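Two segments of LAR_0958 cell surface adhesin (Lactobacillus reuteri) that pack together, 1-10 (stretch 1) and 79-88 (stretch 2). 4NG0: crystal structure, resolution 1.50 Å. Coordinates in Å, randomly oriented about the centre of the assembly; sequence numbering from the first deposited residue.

Stretch 1 1-10: MKVTYSGSDS
Stretch 2 79-88: DLKTISGSYT

The most unusual feature of this contact is a glycine lying flat under a tyrosine ring: Gly85 CA sits 3.4 Å from the centroid of the Tyr5 ring, only 7° off the ring normal. Tyr5 adopts chi1 62° (p) and chi2 -90°, which folds its ring over the neighbouring strand. Glycine suits the place because a CB built there would point to the same side of the sheet as Tyr5 and fall 2.3 Å from Tyr5 CG, a clash. Gly85 itself is almost fully extended, with phi/psi -175/179.

Strand 3-6 and strand 83-85 run side by side in parallel, their N-to-C directions 26° apart and their axes approaching to 4.6 Å; residues that touch across the two segments are 77 or more apart in sequence. The register pairs Thr4 with Ser84 (CA to CA 4.8 Å), Tyr5 with Gly85 (CA to CA 4.5 Å) and Ser8 with Thr88 (CA to CA 4.8 Å). Backbone angles are extended throughout the pairing, for example -126/152 at Tyr5 and -127/145 at Ser84; Gly7, at 139/172, is the exception.

Hydrogen bonds follow the parallel pattern, in which one residue reaches two partners on the opposing strand. Ser84 N donates to Val3 O at 3.2 Å, and Ser84 O accepts from Tyr5 N at 3.0 Å; Ser86 N then donates to Tyr5 O at 3.1 Å. The ladder is interrupted at Gly7, where water 3 bridges the strands, accepting from Gly7 N (3.0 Å to the water oxygen) and donating to Ser86 O (3.1 Å). Direct bonding resumes with Thr88 N to Gly7 O and Asp9 N to Thr88 O, both 3.2 Å.

Gly7 is called for by its backbone angles, which would jam a CB against the preceding carbonyl oxygen; that CB would also lie a tight 3.1 Å from Tyr87 CE2. The Tyr87 ring (chi1 -176°, t; chi2 -82°) lies beside the strand, with Gly7 O and Ser8 CA over one face. Water 4 links its hydroxyl to Asp9, 2.8 Å from Tyr87 OH and 2.8 Å from Asp9 OD2; Asp9 has chi1 -163° (t).

Val3 (chi1 t), on the Tyr5 side of the sheet, is buried, as its branched hydrocarbon side chain favours. Its CG2 lies 4.2 Å from Leu80 CD2, while Ile83 (chi1 m, chi2 t) places CG2 4.2 Å from Tyr5 CD1, at the ring edge. These apolar groups contribute to the 734 Å² buried between the stretches.

Thr4 (chi1 p), Ser84 (chi1 -42°, m), Ser8 (chi1 p) and Thr88 (chi1 m) share the other face, where small hydroxyl side chains tolerate partial or full exposure. Water 1 uses the Ser84 hydroxyl: it lies 2.7 Å from Ser84 OG and 2.8 Å from Thr82 OG1, hydrogen-bonded to both, and donates to Val3 O at 2.8 Å. Near the start, Lys2 (chi1 -137°, between wells; chi2 and chi3 t; chi4 p) points sideways at CB, but its end comes nearer, bringing NZ 3.4 Å from Thr82 OG1, a weak hydrogen bond.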

# COMPACT_ATOMS: atom_id res chain seq x y z
N MET A 1 10.02 -15.54 -9.70
CA MET A 1 10.47 -16.16 -8.46
C MET A 1 10.74 -15.12 -7.38
O MET A 1 11.46 -15.39 -6.42
CB MET A 1 11.72 -17.00 -8.71
N LYS A 2 10.15 -13.94 -7.53
CA LYS A 2 10.31 -12.86 -6.56
C LYS A 2 9.01 -12.07 -6.39
O LYS A 2 8.48 -11.49 -7.35
CB LYS A 2 11.46 -11.94 -6.96
CG LYS A 2 12.35 -11.53 -5.81
CD LYS A 2 13.56 -10.75 -6.29
CE LYS A 2 14.37 -10.20 -5.12
NZ LYS A 2 14.87 -11.29 -4.24
N VAL A 3 8.50 -12.05 -5.16
CA VAL A 3 7.23 -11.41 -4.87
C VAL A 3 7.40 -9.91 -4.76
O VAL A 3 8.18 -9.41 -3.94
CB VAL A 3 6.63 -11.94 -3.55
CG1 VAL A 3 5.34 -11.21 -3.20
CG2 VAL A 3 6.38 -13.45 -3.66
N THR A 4 6.66 -9.18 -5.59
CA THR A 4 6.74 -7.72 -5.57
C THR A 4 5.36 -7.10 -5.61
O THR A 4 4.40 -7.72 -6.08
CB THR A 4 7.58 -7.19 -6.74
OG1 THR A 4 7.01 -7.64 -7.97
CG2 THR A 4 9.02 -7.69 -6.67
N TYR A 5 5.26 -5.88 -5.09
CA TYR A 5 4.02 -5.12 -5.19
C TYR A 5 4.29 -3.75 -5.80
O TYR A 5 5.39 -3.20 -5.70
CB TYR A 5 3.33 -4.98 -3.81
CG TYR A 5 4.11 -4.24 -2.74
CD1 TYR A 5 4.96 -4.93 -1.88
CD2 TYR A 5 3.96 -2.87 -2.56
CE1 TYR A 5 5.67 -4.26 -0.89
CE2 TYR A 5 4.66 -2.19 -1.58
CZ TYR A 5 5.52 -2.89 -0.75
OH TYR A 5 6.21 -2.21 0.23
N SER A 6 3.26 -3.22 -6.45
CA SER A 6 3.32 -1.90 -7.05
C SER A 6 1.92 -1.30 -6.99
O SER A 6 1.00 -1.92 -6.47
CB SER A 6 3.77 -2.00 -8.51
OG SER A 6 2.83 -2.73 -9.27
N GLY A 7 1.77 -0.09 -7.50
CA GLY A 7 0.46 0.51 -7.60
C GLY A 7 0.45 1.97 -7.24
O GLY A 7 1.46 2.53 -6.77
N SER A 8 -0.70 2.60 -7.47
CA SER A 8 -0.84 4.02 -7.23
C SER A 8 -2.30 4.40 -7.15
O SER A 8 -3.17 3.66 -7.60
CB SER A 8 -0.16 4.83 -8.34
OG SER A 8 -0.75 4.54 -9.60
N ASP A 9 -2.56 5.56 -6.56
CA ASP A 9 -3.91 6.08 -6.39
C ASP A 9 -3.76 7.57 -6.09
O ASP A 9 -2.66 8.07 -5.86
CB ASP A 9 -4.59 5.36 -5.23
CG ASP A 9 -6.11 5.52 -5.22
OD1 ASP A 9 -6.69 6.11 -6.16
OD2 ASP A 9 -6.72 5.03 -4.25
N SER A 10 -4.88 8.27 -6.14
CA SER A 10 -4.88 9.69 -5.87
C SER A 10 -6.27 10.19 -5.49
O SER A 10 -7.28 9.52 -5.74
CB SER A 10 -4.35 10.49 -7.06
OG SER A 10 -5.24 10.39 -8.17
N ASP A 79 7.47 -20.39 1.75
CA ASP A 79 8.30 -19.59 2.63
C ASP A 79 8.69 -18.37 1.83
O ASP A 79 9.59 -18.43 0.99
CB ASP A 79 9.54 -20.39 3.06
CG ASP A 79 10.48 -19.60 3.94
OD1 ASP A 79 10.08 -18.53 4.46
OD2 ASP A 79 11.63 -20.05 4.12
N LEU A 80 7.96 -17.28 2.06
CA LEU A 80 8.18 -16.04 1.32
C LEU A 80 9.35 -15.28 1.95
O LEU A 80 9.19 -14.60 2.95
CB LEU A 80 6.91 -15.18 1.34
CG LEU A 80 5.64 -15.86 0.80
CD1 LEU A 80 4.46 -14.90 0.91
CD2 LEU A 80 5.83 -16.31 -0.64
N LYS A 81 10.53 -15.41 1.34
CA LYS A 81 11.77 -14.91 1.94
C LYS A 81 12.07 -13.44 1.64
O LYS A 81 12.78 -12.79 2.41
CB LYS A 81 12.96 -15.75 1.51
CG LYS A 81 12.88 -17.21 1.90
CD LYS A 81 14.12 -17.92 1.42
CE LYS A 81 14.17 -19.36 1.86
NZ LYS A 81 15.40 -20.00 1.31
N THR A 82 11.58 -12.93 0.52
CA THR A 82 11.64 -11.49 0.24
C THR A 82 10.28 -10.99 -0.20
O THR A 82 9.55 -11.71 -0.88
CB THR A 82 12.67 -11.11 -0.85
OG1 THR A 82 12.28 -11.65 -2.13
CG2 THR A 82 14.03 -11.61 -0.50
N ILE A 83 9.95 -9.77 0.19
CA ILE A 83 8.79 -9.07 -0.35
C ILE A 83 9.26 -7.64 -0.60
O ILE A 83 9.69 -6.96 0.32
CB ILE A 83 7.61 -9.08 0.63
CG1 ILE A 83 7.25 -10.52 1.04
CG2 ILE A 83 6.41 -8.37 -0.00
CD1 ILE A 83 6.39 -10.61 2.28
N SER A 84 9.19 -7.20 -1.86
CA SER A 84 9.74 -5.90 -2.26
C SER A 84 8.66 -5.12 -2.97
O SER A 84 7.87 -5.70 -3.71
CB SER A 84 10.89 -6.11 -3.24
OG SER A 84 11.71 -7.19 -2.84
N GLY A 85 8.62 -3.81 -2.81
CA GLY A 85 7.63 -3.06 -3.56
C GLY A 85 7.71 -1.57 -3.41
O GLY A 85 8.56 -1.04 -2.69
N SER A 86 6.82 -0.89 -4.12
CA SER A 86 6.71 0.56 -4.11
C SER A 86 5.25 0.90 -4.36
O SER A 86 4.59 0.25 -5.15
CB SER A 86 7.60 1.17 -5.20
OG SER A 86 7.49 2.59 -5.25
N TYR A 87 4.74 1.93 -3.68
CA TYR A 87 3.35 2.34 -3.87
C TYR A 87 3.26 3.84 -3.68
O TYR A 87 3.73 4.36 -2.68
CB TYR A 87 2.41 1.62 -2.89
CG TYR A 87 0.96 1.96 -3.15
CD1 TYR A 87 0.40 3.12 -2.64
CD2 TYR A 87 0.17 1.13 -3.92
CE1 TYR A 87 -0.92 3.45 -2.89
CE2 TYR A 87 -1.15 1.44 -4.18
CZ TYR A 87 -1.69 2.60 -3.66
OH TYR A 87 -3.00 2.92 -3.91
N THR A 88 2.66 4.53 -4.64
CA THR A 88 2.59 5.99 -4.59
C THR A 88 1.16 6.52 -4.53
O THR A 88 0.32 6.17 -5.36
CB THR A 88 3.31 6.61 -5.80
OG1 THR A 88 4.68 6.17 -5.81
CG2 THR A 88 3.29 8.14 -5.72
O HOH W 1 10.93 -9.69 -3.60
O HOH W 2 7.89 0.34 -0.12
O HOH W 3 4.31 1.49 -8.01
O HOH W 4 -5.14 3.84 -2.31